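PDB 2X8X: TLR1789 protein from Thermosynechococcus elongatus, which is an Omp85-family outer-membrane protein, probably acting in protein insertion or translocation, represented here by its N-terminal region of three POTRA domains. Local coordinates for residues L79-L90 with D142-V153. Residues are numbered along the deposited sequence; the frame is centred on the assembly and turned at random.
Sequences LRAVQVAGNQVL and DGVVTLQVAEGV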
ATOM      1  N   LEU A  79     -16.447  -8.488  -1.560  1.00 21.04           N
ATOM      2  CA  LEU A  79     -15.649  -7.700  -2.487  1.00 20.51           C
ATOM      3  C   LEU A  79     -16.131  -7.832  -3.935  1.00 18.91           C
ATOM      4  O   LEU A  79     -16.181  -8.961  -4.488  1.00 18.39           O
ATOM      5  CB  LEU A  79     -14.160  -8.157  -2.373  1.00 18.50           C
ATOM      6  CG  LEU A  79     -13.214  -7.400  -3.321  1.00 19.52           C
ATOM      7  CD1 LEU A  79     -13.146  -5.877  -2.925  1.00 12.94           C
ATOM      8  CD2 LEU A  79     -11.822  -7.999  -3.298  1.00 18.52           C
ATOM      9  N   ARG A  80     -16.460  -6.702  -4.574  1.00 17.21           N
ATOM     10  CA  ARG A  80     -16.937  -6.734  -5.969  1.00 16.52           C
ATOM     11  C   ARG A  80     -15.943  -6.189  -7.006  1.00 16.44           C
ATOM     12  O   ARG A  80     -16.022  -6.537  -8.195  1.00 16.41           O
ATOM     13  CB  ARG A  80     -18.208  -5.895  -6.122  1.00 16.34           C
ATOM     14  CG  ARG A  80     -19.332  -6.343  -5.215  1.00 21.15           C
ATOM     15  CD  ARG A  80     -19.773  -7.766  -5.509  1.00 19.21           C
ATOM     16  NE  ARG A  80     -20.832  -8.129  -4.553  1.00 23.59           N
ATOM     17  CZ  ARG A  80     -21.389  -9.324  -4.508  1.00 24.09           C
ATOM     18  NH1 ARG A  80     -20.959 -10.286  -5.337  1.00 25.10           N
ATOM     19  NH2 ARG A  80     -22.321  -9.556  -3.604  1.00 28.61           N
ATOM     20  N   ALA A  81     -15.038  -5.319  -6.576  1.00 15.06           N
ATOM     21  CA  ALA A  81     -14.087  -4.711  -7.519  1.00 15.79           C
ATOM     22  C   ALA A  81     -13.021  -3.983  -6.763  1.00 15.41           C
ATOM     23  O   ALA A  81     -13.237  -3.501  -5.590  1.00 15.86           O
ATOM     24  CB  ALA A  81     -14.836  -3.648  -8.483  1.00 15.49           C
ATOM     25  N   VAL A  82     -11.836  -3.881  -7.409  1.00 16.32           N
ATOM     26  CA  VAL A  82     -10.777  -3.038  -6.814  1.00 15.55           C
ATOM     27  C   VAL A  82     -10.369  -2.134  -7.968  1.00 16.67           C
ATOM     28  O   VAL A  82     -10.140  -2.638  -9.048  1.00 17.40           O
ATOM     29  CB  VAL A  82      -9.561  -3.842  -6.352  1.00 15.48           C
ATOM     30  CG1 VAL A  82      -8.474  -2.897  -5.707  1.00 16.03           C
ATOM     31  CG2 VAL A  82     -10.008  -4.956  -5.341  1.00 13.27           C
ATOM     32  N   GLN A  83     -10.361  -0.815  -7.731  1.00 16.73           N
ATOM     33  CA  GLN A  83     -10.033   0.205  -8.753  1.00 18.44           C
ATOM     34  C   GLN A  83      -8.883   1.081  -8.190  1.00 18.35           C
ATOM     35  O   GLN A  83      -8.670   1.188  -6.968  1.00 17.97           O
ATOM     36  CB  GLN A  83     -11.270   1.029  -9.159  1.00 19.46           C
ATOM     37  CG  GLN A  83     -11.926   1.698  -8.023  1.00 19.22           C
ATOM     38  CD  GLN A  83     -13.271   2.351  -8.329  1.00 22.73           C
ATOM     39  OE1 GLN A  83     -13.943   2.048  -9.315  1.00 19.00           O
ATOM     40  NE2 GLN A  83     -13.670   3.273  -7.462  1.00 19.94           N
ATOM     41  N   VAL A  84      -8.102   1.679  -9.068  1.00 17.36           N
ATOM     42  CA  VAL A  84      -6.958   2.402  -8.579  1.00 17.51           C
ATOM     43  C   VAL A  84      -6.990   3.829  -9.181  1.00 17.55           C
ATOM     44  O   VAL A  84      -7.423   4.022 -10.328  1.00 15.90           O
ATOM     45  CB  VAL A  84      -5.693   1.628  -8.915  1.00 19.01           C
ATOM     46  CG1 VAL A  84      -5.634   1.416 -10.394  1.00 22.91           C
ATOM     47  CG2 VAL A  84      -4.488   2.419  -8.599  1.00 16.64           C
ATOM     48  N   ALA A  85      -6.505   4.797  -8.407  1.00 17.72           N
ATOM     49  CA  ALA A  85      -6.275   6.150  -8.907  1.00 17.73           C
ATOM     50  C   ALA A  85      -4.775   6.458  -8.950  1.00 18.97           C
ATOM     51  O   ALA A  85      -4.042   6.113  -8.013  1.00 19.61           O
ATOM     52  CB  ALA A  85      -6.909   7.187  -7.947  1.00 17.55           C
ATOM     53  N   GLY A  86      -4.334   7.167 -10.001  1.00 20.32           N
ATOM     54  CA  GLY A  86      -2.971   7.714 -10.065  1.00 20.95           C
ATOM     55  C   GLY A  86      -2.027   6.782 -10.782  1.00 21.09           C
ATOM     56  O   GLY A  86      -0.798   6.979 -10.806  1.00 23.15           O
ATOM     57  N   ASN A  87      -2.591   5.758 -11.379  1.00 22.83           N
ATOM     58  CA  ASN A  87      -1.832   4.725 -12.064  1.00 25.01           C
ATOM     59  C   ASN A  87      -1.545   5.049 -13.540  1.00 26.45           C
ATOM     60  O   ASN A  87      -2.377   5.668 -14.191  1.00 26.18           O
ATOM     61  CB  ASN A  87      -2.630   3.453 -12.029  1.00 24.61           C
ATOM     62  CG  ASN A  87      -4.007   3.615 -12.640  1.00 26.44           C
ATOM     63  OD1 ASN A  87      -4.763   4.514 -12.265  1.00 29.83           O
ATOM     64  ND2 ASN A  87      -4.367   2.719 -13.553  1.00 28.97           N
ATOM     65  N   GLN A  88      -0.427   4.535 -14.067  1.00 27.77           N
ATOM     66  CA  GLN A  88      -0.023   4.704 -15.483  1.00 29.54           C
ATOM     67  C   GLN A  88       0.584   3.396 -15.945  1.00 27.66           C
ATOM     68  O   GLN A  88       0.008   2.717 -16.767  1.00 27.87           O
ATOM     69  CB  GLN A  88       1.044   5.790 -15.700  1.00 29.09           C
ATOM     70  CG  GLN A  88       0.573   7.278 -15.599  1.00 38.06           C
ATOM     71  CD  GLN A  88       0.889   7.937 -14.180  1.00 45.87           C
ATOM     72  OE1 GLN A  88       1.666   7.376 -13.331  1.00 43.13           O
ATOM     73  NE2 GLN A  88       0.282   9.121 -13.932  1.00 42.66           N
ATOM     74  N   VAL A  89       1.758   3.056 -15.424  1.00 26.17           N
ATOM     75  CA  VAL A  89       2.395   1.790 -15.812  1.00 25.25           C
ATOM     76  C   VAL A  89       1.749   0.562 -15.196  1.00 24.59           C
ATOM     77  O   VAL A  89       1.898  -0.522 -15.737  1.00 25.01           O
ATOM     78  CB  VAL A  89       3.919   1.708 -15.527  1.00 24.44           C
ATOM     79  CG1 VAL A  89       4.674   2.693 -16.432  1.00 26.27           C
ATOM     80  CG2 VAL A  89       4.199   1.874 -14.105  1.00 22.31           C
ATOM     81  N   LEU A  90       1.070   0.744 -14.061  1.00 23.81           N
ATOM     82  CA  LEU A  90       0.112  -0.244 -13.535  1.00 22.51           C
ATOM     83  C   LEU A  90      -1.237  -0.049 -14.175  1.00 22.70           C
ATOM     84  O   LEU A  90      -1.872   1.015 -14.068  1.00 25.33           O
ATOM     85  CB  LEU A  90       0.005  -0.135 -12.000  1.00 22.74           C
ATOM     86  CG  LEU A  90      -1.011  -1.053 -11.238  1.00 22.22           C
ATOM     87  CD1 LEU A  90      -0.594  -2.537 -11.152  1.00 19.59           C
ATOM     88  CD2 LEU A  90      -1.242  -0.471  -9.786  1.00 17.75           C
ATOM     89  N   ASP A 142     -20.867  -0.808  -0.933  1.00 20.88           N
ATOM     90  CA  ASP A 142     -21.290  -1.706  -2.020  1.00 20.88           C
ATOM     91  C   ASP A 142     -20.180  -2.717  -2.498  1.00 20.97           C
ATOM     92  O   ASP A 142     -20.421  -3.485  -3.442  1.00 22.28           O
ATOM     93  CB  ASP A 142     -21.830  -0.889  -3.204  1.00 20.57           C
ATOM     94  CG  ASP A 142     -20.743  -0.062  -3.914  1.00 24.72           C
ATOM     95  OD1 ASP A 142     -19.582   0.084  -3.404  1.00 21.39           O
ATOM     96  OD2 ASP A 142     -21.046   0.454  -5.028  1.00 21.69           O
ATOM     97  N   GLY A 143     -18.992  -2.739  -1.864  1.00 19.40           N
ATOM     98  CA  GLY A 143     -17.994  -3.824  -2.081  1.00 18.89           C
ATOM     99  C   GLY A 143     -16.932  -3.408  -3.086  1.00 18.80           C
ATOM    100  O   GLY A 143     -16.220  -4.230  -3.599  1.00 18.29           O
ATOM    101  N   VAL A 144     -16.937  -2.133  -3.461  1.00 17.79           N
ATOM    102  CA  VAL A 144     -15.895  -1.588  -4.345  1.00 18.63           C
ATOM    103  C   VAL A 144     -14.804  -0.921  -3.511  1.00 18.71           C
ATOM    104  O   VAL A 144     -15.107  -0.004  -2.677  1.00 21.44           O
ATOM    105  CB  VAL A 144     -16.495  -0.581  -5.373  1.00 17.08           C
ATOM    106  CG1 VAL A 144     -15.329   0.054  -6.224  1.00 17.55           C
ATOM    107  CG2 VAL A 144     -17.486  -1.295  -6.300  1.00 19.35           C
ATOM    108  N   VAL A 145     -13.564  -1.366  -3.707  1.00 18.54           N
ATOM    109  CA  VAL A 145     -12.389  -0.859  -3.002  1.00 17.84           C
ATOM    110  C   VAL A 145     -11.556   0.053  -3.955  1.00 17.35           C
ATOM    111  O   VAL A 145     -11.298  -0.287  -5.131  1.00 15.94           O
ATOM    112  CB  VAL A 145     -11.527  -2.030  -2.395  1.00 18.10           C
ATOM    113  CG1 VAL A 145     -10.172  -1.526  -1.705  1.00 18.39           C
ATOM    114  CG2 VAL A 145     -12.322  -2.780  -1.304  1.00 18.75           C
ATOM    115  N   THR A 146     -11.199   1.229  -3.439  1.00 16.32           N
ATOM    116  CA  THR A 146     -10.360   2.187  -4.174  1.00 16.72           C
ATOM    117  C   THR A 146      -9.014   2.341  -3.460  1.00 17.20           C
ATOM    118  O   THR A 146      -8.970   2.584  -2.252  1.00 15.69           O
ATOM    119  CB  THR A 146     -11.050   3.616  -4.248  1.00 18.72           C
ATOM    120  OG1 THR A 146     -12.330   3.471  -4.907  1.00 19.59           O
ATOM    121  CG2 THR A 146     -10.175   4.589  -5.006  1.00 15.32           C
ATOM    122  N   LEU A 147      -7.965   2.142  -4.244  1.00 16.32           N
ATOM    123  CA  LEU A 147      -6.576   2.348  -3.883  1.00 16.91           C
ATOM    124  C   LEU A 147      -5.946   3.533  -4.689  1.00 15.73           C
ATOM    125  O   LEU A 147      -6.404   3.869  -5.799  1.00 17.10           O
ATOM    126  CB  LEU A 147      -5.834   1.066  -4.274  1.00 15.05           C
ATOM    127  CG  LEU A 147      -6.329  -0.233  -3.698  1.00 19.06           C
ATOM    128  CD1 LEU A 147      -5.416  -1.310  -4.236  1.00 20.18           C
ATOM    129  CD2 LEU A 147      -6.197  -0.142  -2.185  1.00 23.75           C
ATOM    130  N   GLN A 148      -4.883   4.122  -4.133  1.00 16.64           N
ATOM    131  CA  GLN A 148      -4.086   5.134  -4.810  1.00 17.06           C
ATOM    132  C   GLN A 148      -2.728   4.574  -4.964  1.00 17.60           C
ATOM    133  O   GLN A 148      -2.257   3.878  -4.042  1.00 19.08           O
ATOM    134  CB  GLN A 148      -3.961   6.360  -3.916  1.00 16.20           C
ATOM    135  CG  GLN A 148      -5.299   6.971  -3.532  1.00 21.46           C
ATOM    136  CD  GLN A 148      -5.117   8.195  -2.600  1.00 26.25           C
ATOM    137  OE1 GLN A 148      -5.666   8.212  -1.512  1.00 32.97           O
ATOM    138  NE2 GLN A 148      -4.273   9.128  -2.975  1.00 19.55           N
ATOM    139  N   VAL A 149      -2.079   4.836  -6.101  1.00 18.38           N
ATOM    140  CA  VAL A 149      -0.638   4.638  -6.234  1.00 16.81           C
ATOM    141  C   VAL A 149       0.050   5.982  -6.573  1.00 19.35           C
ATOM    142  O   VAL A 149      -0.579   6.904  -7.119  1.00 17.86           O
ATOM    143  CB  VAL A 149      -0.311   3.638  -7.289  1.00 18.16           C
ATOM    144  CG1 VAL A 149      -0.884   2.239  -6.915  1.00 15.01           C
ATOM    145  CG2 VAL A 149      -0.913   4.127  -8.574  1.00 15.06           C
ATOM    146  N   ALA A 150       1.310   6.065  -6.176  1.00 17.81           N
ATOM    147  CA  ALA A 150       2.239   7.099  -6.627  1.00 19.69           C
ATOM    148  C   ALA A 150       3.351   6.320  -7.265  1.00 19.87           C
ATOM    149  O   ALA A 150       4.127   5.678  -6.567  1.00 20.76           O
ATOM    150  CB  ALA A 150       2.757   7.857  -5.473  1.00 19.40           C
ATOM    151  N   GLU A 151       3.426   6.395  -8.584  1.00 18.83           N
ATOM    152  CA  GLU A 151       4.291   5.537  -9.349  1.00 19.03           C
ATOM    153  C   GLU A 151       5.699   6.118  -9.466  1.00 19.60           C
ATOM    154  O   GLU A 151       6.620   5.376  -9.751  1.00 18.96           O
ATOM    155  CB  GLU A 151       3.709   5.401 -10.738  1.00 17.89           C
ATOM    156  CG  GLU A 151       2.319   4.741 -10.684  1.00 21.51           C
ATOM    157  CD  GLU A 151       1.947   4.143 -12.004  1.00 25.29           C
ATOM    158  OE1 GLU A 151       2.458   4.619 -13.040  1.00 27.66           O
ATOM    159  OE2 GLU A 151       1.175   3.190 -12.009  1.00 24.18           O
ATOM    160  N   GLY A 152       5.857   7.422  -9.234  1.00 18.63           N
ATOM    161  CA  GLY A 152       7.182   8.079  -9.367  1.00 20.20           C
ATOM    162  C   GLY A 152       7.293   8.831 -10.697  1.00 21.50           C
ATOM    163  O   GLY A 152       8.267   8.701 -11.426  1.00 22.71           O
ATOM    164  N   VAL A 153       6.254   9.571 -11.059  1.00 21.92           N
ATOM    165  CA  VAL A 153       6.242  10.399 -12.299  1.00 21.33           C
ATOM    166  C   VAL A 153       7.289  11.542 -12.191  1.00 19.99           C
ATOM    167  O   VAL A 153       7.436  12.204 -11.138  1.00 18.35           O
ATOM    168  CB  VAL A 153       4.791  10.980 -12.607  1.00 21.75           C
ATOM    169  CG1 VAL A 153       4.777  11.891 -13.918  1.00 20.75           C
ATOM    170  CG2 VAL A 153       3.783   9.861 -12.775  1.00 20.40           C
TER
HETATM  171  O   HOH W   1       1.387   7.971 -10.211  1.00 19.58           O
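The carboxylate of E151 accepts hydrogen bonds from three successive backbone N-H groups, Q88 to L90, after strand 81-85. V89 N meets the syn lone pair of E151 OE1 at 2.9 Å. Q88 N and L90 N reach E151 OE2 from opposite faces of the carboxylate plane. The Q88 N to E151 OE2 bond is 2.9 Å long; that from L90 N to E151 OE2 is 3.2 Å. Y123 OH, on helix 109-125, also bonds OE2, so this buried acid is well supplied with donors and its negative charge is probably stabilised. Upstream, strands 81-85 and 144-150 run parallel, joined by alternating backbone hydrogen bonds, among them V145 N to A81 O and Q83 N to V145 O. Strand 81-85 is an outer strand of the mixed sheet of the middle POTRA domain. Strand 144-150 is its central one, flanked on the other side by antiparallel strand 132-139. Helices 92-99 and 109-125 cover the inner face. There V82 CG1 rests against L147 CD1 (3.7 Å). L79 CD1 meets V145 CG2 with the two side chains roughly at right angles. V149 CG1 touches L90 CD2 at 4.0 Å. On the other face Q83 has CG between its backbone N and carbonyl carbon (chi1 57°), then runs extended across V144 CG1. Q83 NE2 gives T146 OG1 a 2.9 Å hydrogen bond, 12° out of the amide plane.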